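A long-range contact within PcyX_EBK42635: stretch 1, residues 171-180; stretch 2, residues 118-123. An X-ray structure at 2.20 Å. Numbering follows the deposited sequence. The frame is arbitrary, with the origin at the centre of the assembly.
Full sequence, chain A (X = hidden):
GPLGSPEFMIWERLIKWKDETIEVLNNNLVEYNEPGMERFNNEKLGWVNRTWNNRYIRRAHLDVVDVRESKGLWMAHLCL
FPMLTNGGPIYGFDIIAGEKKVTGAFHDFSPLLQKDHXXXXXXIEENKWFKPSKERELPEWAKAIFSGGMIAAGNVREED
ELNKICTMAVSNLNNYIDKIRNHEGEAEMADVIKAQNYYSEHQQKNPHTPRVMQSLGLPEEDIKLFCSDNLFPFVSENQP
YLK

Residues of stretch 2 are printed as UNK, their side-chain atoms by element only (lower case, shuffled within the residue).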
ATOM      1  N   SER A 171      -0.339  -6.383 -12.525  1.00 81.70           N
ATOM      2  CA  SER A 171      -1.537  -6.470 -13.350  1.00 81.68           C
ATOM      3  C   SER A 171      -2.806  -6.380 -12.514  1.00 74.44           C
ATOM      4  O   SER A 171      -3.831  -5.888 -13.001  1.00 63.55           O
ATOM      5  CB  SER A 171      -1.530  -7.769 -14.158  1.00 80.15           C
ATOM      6  OG  SER A 171      -0.362  -7.867 -14.956  1.00 79.16           O
ATOM      7  N   ASN A 172      -2.759  -6.846 -11.263  1.00 67.99           N
ATOM      8  CA  ASN A 172      -3.905  -6.698 -10.373  1.00 75.62           C
ATOM      9  C   ASN A 172      -4.092  -5.246  -9.955  1.00 66.12           C
ATOM     10  O   ASN A 172      -5.213  -4.832  -9.634  1.00 55.32           O
ATOM     11  CB  ASN A 172      -3.733  -7.595  -9.145  1.00 88.28           C
ATOM     12  CG  ASN A 172      -3.742  -9.074  -9.493  1.00 88.16           C
ATOM     13  OD1 ASN A 172      -3.572  -9.451 -10.652  1.00 92.90           O
ATOM     14  ND2 ASN A 172      -3.939  -9.918  -8.487  1.00 95.06           N
ATOM     15  N   LEU A 173      -3.013  -4.462  -9.955  1.00 62.13           N
ATOM     16  CA  LEU A 173      -3.116  -3.036  -9.665  1.00 67.11           C
ATOM     17  C   LEU A 173      -3.798  -2.298 -10.810  1.00 68.07           C
ATOM     18  O   LEU A 173      -4.814  -1.621 -10.615  1.00 60.26           O
ATOM     19  CB  LEU A 173      -1.721  -2.460  -9.408  1.00 50.30           C
ATOM     20  CG  LEU A 173      -1.626  -0.949  -9.188  1.00 48.92           C
ATOM     21  CD1 LEU A 173      -2.398  -0.525  -7.948  1.00 55.05           C
ATOM     22  CD2 LEU A 173      -0.169  -0.534  -9.086  1.00 59.03           C
ATOM     23  N   ASN A 174      -3.241  -2.415 -12.020  1.00 71.10           N
ATOM     24  CA  ASN A 174      -3.836  -1.772 -13.188  1.00 71.95           C
ATOM     25  C   ASN A 174      -5.322  -2.090 -13.294  1.00 45.36           C
ATOM     26  O   ASN A 174      -6.123  -1.235 -13.688  1.00 62.55           O
ATOM     27  CB  ASN A 174      -3.103  -2.219 -14.457  1.00 42.91           C
ATOM     28  CG  ASN A 174      -2.726  -1.059 -15.358  1.00 63.78           C
ATOM     29  OD1 ASN A 174      -3.310   0.023 -15.284  1.00 70.98           O
ATOM     30  ND2 ASN A 174      -1.744  -1.285 -16.225  1.00 82.35           N
ATOM     31  N   ASN A 175      -5.709  -3.318 -12.943  1.00 53.95           N
ATOM     32  CA  ASN A 175      -7.115  -3.701 -12.989  1.00 54.58           C
ATOM     33  C   ASN A 175      -7.896  -3.180 -11.788  1.00 61.48           C
ATOM     34  O   ASN A 175      -9.101  -2.929 -11.907  1.00 60.70           O
ATOM     35  CB  ASN A 175      -7.240  -5.223 -13.076  1.00 66.30           C
ATOM     36  CG  ASN A 175      -7.156  -5.728 -14.501  1.00 69.68           C
ATOM     37  OD1 ASN A 175      -8.161  -5.783 -15.205  1.00 81.36           O
ATOM     38  ND2 ASN A 175      -5.954  -6.094 -14.934  1.00 50.49           N
ATOM     39  N   TYR A 176      -7.245  -3.019 -10.633  1.00 63.19           N
ATOM     40  CA  TYR A 176      -7.929  -2.450  -9.475  1.00 60.12           C
ATOM     41  C   TYR A 176      -8.289  -0.991  -9.722  1.00 35.29           C
ATOM     42  O   TYR A 176      -9.409  -0.556  -9.428  1.00 52.04           O
ATOM     43  CB  TYR A 176      -7.054  -2.574  -8.226  1.00 57.01           C
ATOM     44  CG  TYR A 176      -7.633  -1.886  -7.006  1.00 56.08           C
ATOM     45  CD1 TYR A 176      -8.495  -2.558  -6.147  1.00 59.14           C
ATOM     46  CD2 TYR A 176      -7.320  -0.563  -6.712  1.00 54.54           C
ATOM     47  CE1 TYR A 176      -9.026  -1.935  -5.032  1.00 49.99           C
ATOM     48  CE2 TYR A 176      -7.849   0.071  -5.600  1.00 47.52           C
ATOM     49  CZ  TYR A 176      -8.700  -0.622  -4.764  1.00 51.29           C
ATOM     50  OH  TYR A 176      -9.230  -0.003  -3.656  1.00 50.10           O
ATOM     51  N   ILE A 177      -7.345  -0.220 -10.262  1.00 43.89           N
ATOM     52  CA  ILE A 177      -7.572   1.200 -10.509  1.00 57.81           C
ATOM     53  C   ILE A 177      -8.699   1.400 -11.510  1.00 59.41           C
ATOM     54  O   ILE A 177      -9.351   2.451 -11.522  1.00 55.92           O
ATOM     55  CB  ILE A 177      -6.258   1.855 -10.986  1.00 54.29           C
ATOM     56  CG1 ILE A 177      -5.207   1.779  -9.874  1.00 60.88           C
ATOM     57  CG2 ILE A 177      -6.483   3.304 -11.397  1.00 54.92           C
ATOM     58  CD1 ILE A 177      -3.800   2.148 -10.304  1.00 52.75           C
ATOM     59  N   ASP A 178      -8.954   0.403 -12.358  1.00 63.40           N
ATOM     60  CA  ASP A 178     -10.007   0.517 -13.360  1.00 61.86           C
ATOM     61  C   ASP A 178     -11.370   0.144 -12.786  1.00 54.33           C
ATOM     62  O   ASP A 178     -12.341   0.894 -12.935  1.00 64.64           O
ATOM     63  CB  ASP A 178      -9.671  -0.370 -14.560  1.00 75.70           C
ATOM     64  CG  ASP A 178     -10.851  -0.560 -15.499  1.00 82.87           C
ATOM     65  OD1 ASP A 178     -11.744   0.312 -15.531  1.00 77.91           O
ATOM     66  OD2 ASP A 178     -10.890  -1.593 -16.199  1.00 73.89           O
ATOM     67  N   LYS A 179     -11.469  -1.016 -12.135  1.00 54.76           N
ATOM     68  CA  LYS A 179     -12.773  -1.513 -11.709  1.00 52.03           C
ATOM     69  C   LYS A 179     -13.309  -0.780 -10.486  1.00 57.45           C
ATOM     70  O   LYS A 179     -14.531  -0.690 -10.318  1.00 50.60           O
ATOM     71  CB  LYS A 179     -12.690  -3.012 -11.421  1.00 63.44           C
ATOM     72  CG  LYS A 179     -12.328  -3.851 -12.636  1.00 68.18           C
ATOM     73  CD  LYS A 179     -12.167  -5.320 -12.279  1.00 70.81           C
ATOM     74  CE  LYS A 179     -11.838  -6.164 -13.502  1.00 70.82           C
ATOM     75  NZ  LYS A 179     -12.910  -6.115 -14.534  1.00 68.11           N
ATOM     76  N   ILE A 180     -12.434  -0.255  -9.625  1.00 54.82           N
ATOM     77  CA  ILE A 180     -12.910   0.438  -8.431  1.00 46.47           C
ATOM     78  C   ILE A 180     -13.777   1.629  -8.815  1.00 39.06           C
ATOM     79  O   ILE A 180     -14.679   2.020  -8.063  1.00 38.81           O
ATOM     80  CB  ILE A 180     -11.719   0.862  -7.545  1.00 40.74           C
ATOM     81  CG1 ILE A 180     -12.204   1.349  -6.176  1.00 39.80           C
ATOM     82  CG2 ILE A 180     -10.906   1.966  -8.212  1.00 41.18           C
ATOM     83  CD1 ILE A 180     -12.792   0.256  -5.296  1.00 55.24           C
ATOM     84  N   UNK A 118     -18.186  -7.397  -5.694  1.00 73.89           N
ATOM     85  CA  UNK A 118     -17.741  -8.009  -6.959  1.00 70.06           C
ATOM     86  C   UNK A 118     -16.242  -7.919  -7.194  1.00 73.55           C
ATOM     87  O   UNK A 118     -15.648  -8.874  -7.709  1.00 64.96           O
ATOM     88  c   UNK A 118     -19.719  -6.702  -7.304  1.00 70.22           C
ATOM     89  c   UNK A 118     -19.273  -6.424  -5.904  1.00 68.25           C
ATOM     90  c   UNK A 118     -18.530  -7.225  -8.019  1.00 70.16           C
ATOM     91  N   UNK A 119     -15.608  -6.797  -6.839  1.00 72.24           N
ATOM     92  CA  UNK A 119     -14.199  -6.615  -7.177  1.00 72.05           C
ATOM     93  C   UNK A 119     -13.305  -7.604  -6.437  1.00 69.79           C
ATOM     94  O   UNK A 119     -12.221  -7.939  -6.927  1.00 66.87           O
ATOM     95  c   UNK A 119     -12.008  -5.165  -8.691  1.00 53.28           C
ATOM     96  c   UNK A 119     -12.320  -4.819  -7.243  1.00 65.43           C
ATOM     97  c   UNK A 119     -12.061  -3.343  -6.989  1.00 54.51           C
ATOM     98  c   UNK A 119     -13.766  -5.178  -6.881  1.00 70.32           C
ATOM     99  N   UNK A 120     -13.730  -8.074  -5.261  1.00 61.53           N
ATOM    100  CA  UNK A 120     -12.983  -9.119  -4.566  1.00 70.31           C
ATOM    101  C   UNK A 120     -13.110 -10.450  -5.296  1.00 72.96           C
ATOM    102  O   UNK A 120     -12.105 -11.082  -5.643  1.00 72.83           O
ATOM    103  c   UNK A 120     -13.480  -9.258  -3.125  1.00 72.49           C
ATOM    104  o   UNK A 120     -13.420  -7.990  -2.462  1.00 76.49           O
ATOM    105  c   UNK A 120     -12.627 -10.271  -2.363  1.00 70.27           C
ATOM    106  N   UNK A 121     -14.348 -10.898  -5.520  1.00 80.39           N
ATOM    107  CA  UNK A 121     -14.595 -12.149  -6.228  1.00 60.72           C
ATOM    108  C   UNK A 121     -13.753 -12.232  -7.494  1.00 64.48           C
ATOM    109  O   UNK A 121     -13.128 -13.260  -7.777  1.00 67.48           O
ATOM    110  c   UNK A 121     -16.991 -12.063  -5.351  1.00 67.86           C
ATOM    111  c   UNK A 121     -16.084 -12.272  -6.555  1.00 68.26           C
ATOM    112  n   UNK A 121     -19.444 -14.469  -6.603  1.00 75.46           N
ATOM    113  c   UNK A 121     -18.437 -12.393  -5.662  1.00 66.39           C
ATOM    114  c   UNK A 121     -18.736 -13.866  -5.444  1.00 63.79           C
ATOM    115  N   UNK A 122     -13.730 -11.154  -8.274  1.00 64.93           N
ATOM    116  CA  UNK A 122     -12.721 -11.023  -9.313  1.00 62.97           C
ATOM    117  C   UNK A 122     -11.349 -10.926  -8.664  1.00 74.12           C
ATOM    118  O   UNK A 122     -11.114 -10.072  -7.806  1.00 72.02           O
ATOM    119  c   UNK A 122      -8.734  -8.459 -12.484  1.00 72.59           C
ATOM    120  c   UNK A 122     -10.007  -8.991 -12.297  1.00 71.31           C
ATOM    121  c   UNK A 122     -10.664  -8.957 -11.051  1.00 68.52           C
ATOM    122  c   UNK A 122     -12.003  -9.964 -12.533  1.00 63.62           C
ATOM    123  c   UNK A 122     -11.940  -9.584 -11.225  1.00 60.38           C
ATOM    124  c   UNK A 122     -10.012  -8.370  -9.962  1.00 65.70           C
ATOM    125  c   UNK A 122      -8.749  -7.845 -10.148  1.00 61.04           C
ATOM    126  c   UNK A 122      -8.123  -7.893 -11.398  1.00 75.93           C
ATOM    127  c   UNK A 122     -12.987  -9.791 -10.177  1.00 63.73           C
ATOM    128  n   UNK A 122     -10.847  -9.610 -13.185  1.00 70.74           N
ATOM    129  N   UNK A 123     -10.439 -11.796  -9.080  1.00 77.04           N
ATOM    130  CA  UNK A 123      -9.177 -11.957  -8.370  1.00 62.00           C
ATOM    131  C   UNK A 123      -8.120 -12.657  -9.219  1.00 73.07           C
ATOM    132  O   UNK A 123      -6.956 -12.753  -8.822  1.00 73.88           O
ATOM    133  c   UNK A 123     -10.282 -13.958  -7.215  1.00 66.12           C
ATOM    134  c   UNK A 123     -11.286 -15.683  -8.569  1.00 66.00           C
ATOM    135  c   UNK A 123     -10.909 -14.500  -6.104  1.00 67.54           C
ATOM    136  c   UNK A 123     -10.483 -14.567  -8.451  1.00 66.66           C
ATOM    137  c   UNK A 123     -11.901 -16.209  -7.451  1.00 65.47           C
ATOM    138  c   UNK A 123     -11.712 -15.618  -6.218  1.00 52.84           C
ATOM    139  c   UNK A 123      -9.410 -12.732  -7.064  1.00 50.70           C
TER

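Most of stretch 1 lies in a helix that begins earlier in the chain, and its side chains meet a short helix and the residues that follow it.

Position 118 has three side-chain carbons. They close a ring onto the backbone N, which only proline does. It is out of reach of stretch 1. This is Pro118.

Position 119 has four side-chain carbons, forked at the second. That is the pattern of leucine. The CA-to-CB bond points toward stretch 1. The fork lies among Tyr176, Lys179 and Ile180. This is Leu119. Its CD1 is 3.5 Å from CB of Lys179. Its CD2 is 3.7 Å from CD1 of Tyr176 and 4.0 Å from CD1 of Ile180.

Position 120 has one carbon carrying one oxygen and one carbon. A beta-branched side chain with a hydroxyl is threonine. It does not reach stretch 1, and its hydroxyl is hydrogen-bonded elsewhere in the structure. This is Thr120.

Position 121 has four carbons in a row ending in nitrogen, the chain of lysine. It is exposed and makes no contact with stretch 1. This is Lys121.

Position 122 has one carbon, then fused five- and six-membered rings holding eight carbons and one nitrogen. Only an indole fits. The rings meet Asn175 and Lys179. This is Trp122. Its CH2 is 3.3 Å from CB of Asn175. Its CE2 is 3.6 Å from CE of Lys179. Its backbone N bonds to O of Pro118 (3.0 Å), but its psi of 126° has left the helix.

Position 123 has one carbon, then a ring of six carbons with no oxygen. This is Phe123. Its CA-to-CB bond points away, and its ring makes no contact with stretch 1. The contact is through the backbone: O of Phe123 is 4.2 Å from ND2 of Asn172.

No hydrogen bond crosses between the stretches. Leu119 and Trp122 are three apart, and both point toward stretch 1. Leu119 packs against the buried side chains of Tyr176 and Ile180. Lys179 joins the two: its CB meets Leu119, while its chain, extended through chi2 and chi3, runs on to Trp122. There CE of Lys179 sits over the face of the five-membered ring of Trp122, 3.6 Å from its centroid, as a CH-pi contact. NZ of Lys179 lies 4.5 Å from the same centroid, a cation-pi interaction. Asn175 keeps its amide within its own helix, with ND2 donating to O of Ser171 at 2.9 Å, and offers CB to the indole.

Stretch 2 118-123: PLTKWF
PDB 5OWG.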